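Local coordinates for maleylpyruvate isomerase (Ralstonia sp., PDB 2V6K), which catalyses the glutathione-dependent isomerisation of maleylpyruvate to fumarylpyruvate in naphthalene degradation and is a homodimeric zeta-class glutathione S-transferase, at the interface of chains A and B. Coordinates in Å, arbitrary orientation; residue numbers count along the deposited sequence, not the author numbering. Chains: chain A/B, Maleylpyruvate isomerase.

Contact 1: the interface of chains A and B. Residues chain A 66, 68, 102-103; chain B 99, 102-103.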
# COMPACT_ATOMS: atom_id res chain seq x y z
N GLN A 66 9.02 -5.80 -0.56
CA GLN A 66 7.74 -5.14 -0.86
C GLN A 66 6.96 -5.83 -1.97
O GLN A 66 7.19 -5.57 -3.16
CB GLN A 66 7.91 -3.65 -1.13
CG GLN A 66 8.17 -2.87 0.14
CD GLN A 66 6.98 -2.89 1.09
OE1 GLN A 66 5.82 -2.98 0.67
NE2 GLN A 66 7.27 -2.82 2.39
N PRO A 68 4.13 -5.33 -3.38
CA PRO A 68 3.59 -4.56 -4.51
C PRO A 68 4.64 -4.22 -5.57
O PRO A 68 4.35 -4.29 -6.77
CB PRO A 68 3.06 -3.29 -3.84
CG PRO A 68 2.72 -3.74 -2.46
CD PRO A 68 3.88 -4.63 -2.10
N GLY A 102 -3.97 -3.80 -0.55
CA GLY A 102 -2.57 -3.74 -0.15
C GLY A 102 -2.23 -2.62 0.80
O GLY A 102 -1.29 -2.74 1.59
N CYS A 103 -2.97 -1.52 0.71
CA CYS A 103 -2.78 -0.39 1.62
C CYS A 103 -3.80 -0.37 2.74
O CYS A 103 -3.44 -0.14 3.89
CB CYS A 103 -2.90 0.94 0.87
SG CYS A 103 -1.71 1.20 -0.47
N ALA B 99 6.27 1.96 -1.08
CA ALA B 99 5.35 1.01 -0.45
C ALA B 99 5.61 0.82 1.04
O ALA B 99 4.68 0.54 1.78
CB ALA B 99 5.36 -0.32 -1.20
N GLY B 102 3.56 3.72 2.04
CA GLY B 102 2.17 3.67 1.61
C GLY B 102 1.38 2.48 2.11
O GLY B 102 0.16 2.57 2.24
N CYS B 103 2.08 1.38 2.36
CA CYS B 103 1.45 0.18 2.91
C CYS B 103 1.69 0.05 4.40
O CYS B 103 0.76 -0.26 5.16
CB CYS B 103 1.98 -1.09 2.24
SG CYS B 103 1.72 -1.21 0.46

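Contact 2: the interface of chains A and B. Residues chain A 64-66, 69-70, 73; chain B 92, 96.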
# COMPACT_ATOMS: atom_id res chain seq x y z
N LEU A 64 14.94 -8.49 -3.24
CA LEU A 64 13.84 -7.56 -3.43
C LEU A 64 12.87 -7.67 -2.28
O LEU A 64 12.58 -8.77 -1.80
CB LEU A 64 13.10 -7.87 -4.73
CG LEU A 64 13.91 -7.98 -6.02
CD1 LEU A 64 12.97 -8.21 -7.17
CD2 LEU A 64 14.76 -6.75 -6.27
N ILE A 65 12.36 -6.52 -1.85
CA ILE A 65 11.32 -6.48 -0.82
C ILE A 65 10.10 -5.73 -1.34
O ILE A 65 10.15 -5.11 -2.40
CB ILE A 65 11.83 -5.86 0.51
CG1 ILE A 65 12.13 -4.37 0.35
CG2 ILE A 65 13.05 -6.63 1.02
CD1 ILE A 65 12.24 -3.61 1.66
N GLN A 66 9.02 -5.80 -0.56
CA GLN A 66 7.74 -5.14 -0.86
C GLN A 66 6.96 -5.83 -1.97
O GLN A 66 7.19 -5.57 -3.16
CB GLN A 66 7.91 -3.65 -1.13
CG GLN A 66 8.17 -2.87 0.14
CD GLN A 66 6.98 -2.89 1.09
OE1 GLN A 66 5.82 -2.98 0.67
NE2 GLN A 66 7.27 -2.82 2.39
N ALA A 69 5.84 -3.87 -5.11
CA ALA A 69 6.95 -3.53 -6.00
C ALA A 69 7.49 -4.76 -6.73
O ALA A 69 7.83 -4.70 -7.92
CB ALA A 69 8.05 -2.85 -5.21
N ILE A 70 7.60 -5.88 -6.01
CA ILE A 70 8.05 -7.13 -6.61
C ILE A 70 7.08 -7.57 -7.70
O ILE A 70 7.51 -7.99 -8.78
CB ILE A 70 8.21 -8.25 -5.57
CG1 ILE A 70 9.27 -7.86 -4.54
CG2 ILE A 70 8.60 -9.56 -6.26
CD1 ILE A 70 9.31 -8.76 -3.31
N TRP A 73 7.47 -5.51 -10.74
CA TRP A 73 8.72 -5.96 -11.36
C TRP A 73 8.52 -7.24 -12.17
O TRP A 73 8.98 -7.34 -13.31
CB TRP A 73 9.81 -6.09 -10.29
CG TRP A 73 11.14 -6.62 -10.73
CD1 TRP A 73 12.19 -5.90 -11.22
CD2 TRP A 73 11.58 -7.98 -10.67
NE1 TRP A 73 13.25 -6.73 -11.50
CE2 TRP A 73 12.91 -8.01 -11.16
CE3 TRP A 73 10.99 -9.18 -10.25
CZ2 TRP A 73 13.64 -9.20 -11.26
CZ3 TRP A 73 11.72 -10.36 -10.35
CH2 TRP A 73 13.03 -10.35 -10.84
N GLN B 92 11.85 -0.89 -9.34
CA GLN B 92 11.47 -1.73 -8.21
C GLN B 92 11.87 -1.09 -6.88
O GLN B 92 11.09 -1.11 -5.93
CB GLN B 92 12.04 -3.14 -8.37
CG GLN B 92 11.38 -4.19 -7.49
CD GLN B 92 11.84 -4.15 -6.05
OE1 GLN B 92 12.94 -3.68 -5.74
NE2 GLN B 92 11.01 -4.66 -5.15
N ALA B 96 9.47 0.15 -3.97
CA ALA B 96 9.60 -0.48 -2.65
C ALA B 96 9.67 0.57 -1.55
O ALA B 96 9.00 0.44 -0.53
CB ALA B 96 10.81 -1.40 -2.60
O HOH W 1 13.43 -4.14 -3.09

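Contact 1: the interface of chains A and B
A:Cys103 and B:Cys103 each carry SG opposite their own carbonyl carbon, beside the backbone N (chi1 -60° and -61°). This turn brings each sulfur close to the two-fold axis, next to the carbonyl of A:Gly102 or B:Gly102 in the partner. B:Cys103 SG lies 3.6 Å from A:Gly102 O, and the twin pair, A:Cys103 SG and B:Gly102 O, is the same. Both are weak hydrogen bonds from a thiol to a backbone carbonyl. The two cysteines exchange these contacts as a symmetric pair and do not form a disulfide. The carbonyls belong to the last turn of helix 88-104 in each chain. The same oxygens also meet the cysteine CB carbons, as in A:Gly102 O to B:Cys103 CB at 3.7 Å.

B:Cys103 SG has a second neighbour on the chain A side. The ring carbon CG of A:Pro68, near the start of helix 67-77, lies 4.0 Å from it. The sulfur therefore touches both a helix end and a proline ring.

A:Gln66 bends at chi2 (-66°), which lays its amide end beside the methyl of B:Ala99. OE1 of A:Gln66 comes to 3.3 Å from B:Ala99 CB. This is packing, not a polar bond. A:Gln66 is also a glutathione-binding residue. The patch joins the two subunits near the two-fold axis and sets helix 88-104 of one chain against a glutathione-binding residue of the other.

Contact 2: the interface of chains A and B
The short strand 63-65 of A:Leu64 and A:Ile65 is extended and leads through A:Gln66, with its positive phi, into helix 67-77. This bend faces helix 88-104 of chain B. B:Gln92 reaches into it with its whole side chain and buries 97 Å² there. CG stands opposite the backbone N (chi1 -163°), and the chain then bends at chi2, which turns the amide towards the strand.

B:Gln92 NE2 donates a hydrogen bond to A:Ile65 O at 2.9 Å. The oxygen lies almost in the amide plane, and the donor lies in the carbonyl plane, but the bond is bent at the hydrogen (132°). On the other branch of the amide, OE1 of B:Gln92 is 2.7 Å from water 1. This water is also 2.9 Å from A:Ile65 N, with a nearly straight N-H. The direct bond to the carbonyl makes this flip of the amide the likely one, and the water agrees with it.

A:Leu64 CD2 lies over one face of the amide. A:Ala69 CB lies towards the other, 3.5 Å from B:Gln92 NE2. Lower on the chain, B:Gln92 CG packs on A:Trp73 CB at 3.7 Å. The indole and amide planes are nearly perpendicular (85°), and no stack forms. Within chain A, A:Leu64 CD1 lies over the centre of one face of the A:Trp73 indole, 3.7 Å above its plane.

One helical turn on, B:Ala96 fits against A:Ala69, whose CB is 3.8 Å from B:Ala96 CA. The small side chains probably allow the close approach of the two helices. The site helps to hold helix 88-104 of one subunit on the N-terminal GST domain of the other in the homodimer.

Contact 1 and contact 2 are neighbouring parts of one interface, with C-alpha centres about 10 Å apart. Both use helix 88-104 of chain B and helix 67-77 of chain A, and both include A:Gln66. Contact 1 reaches the two-fold axis through its Cys103 and Gly102 pairs, which map onto themselves. Its A:Gln66 and A:Pro68 contacts, and contact 2, recur with the chains exchanged. Contact 2 lies towards the start of the chain B helix. Together they hold one helix along much of its length. Since A:Gln66 binds glutathione, dimer packing probably helps to shape the glutathione site.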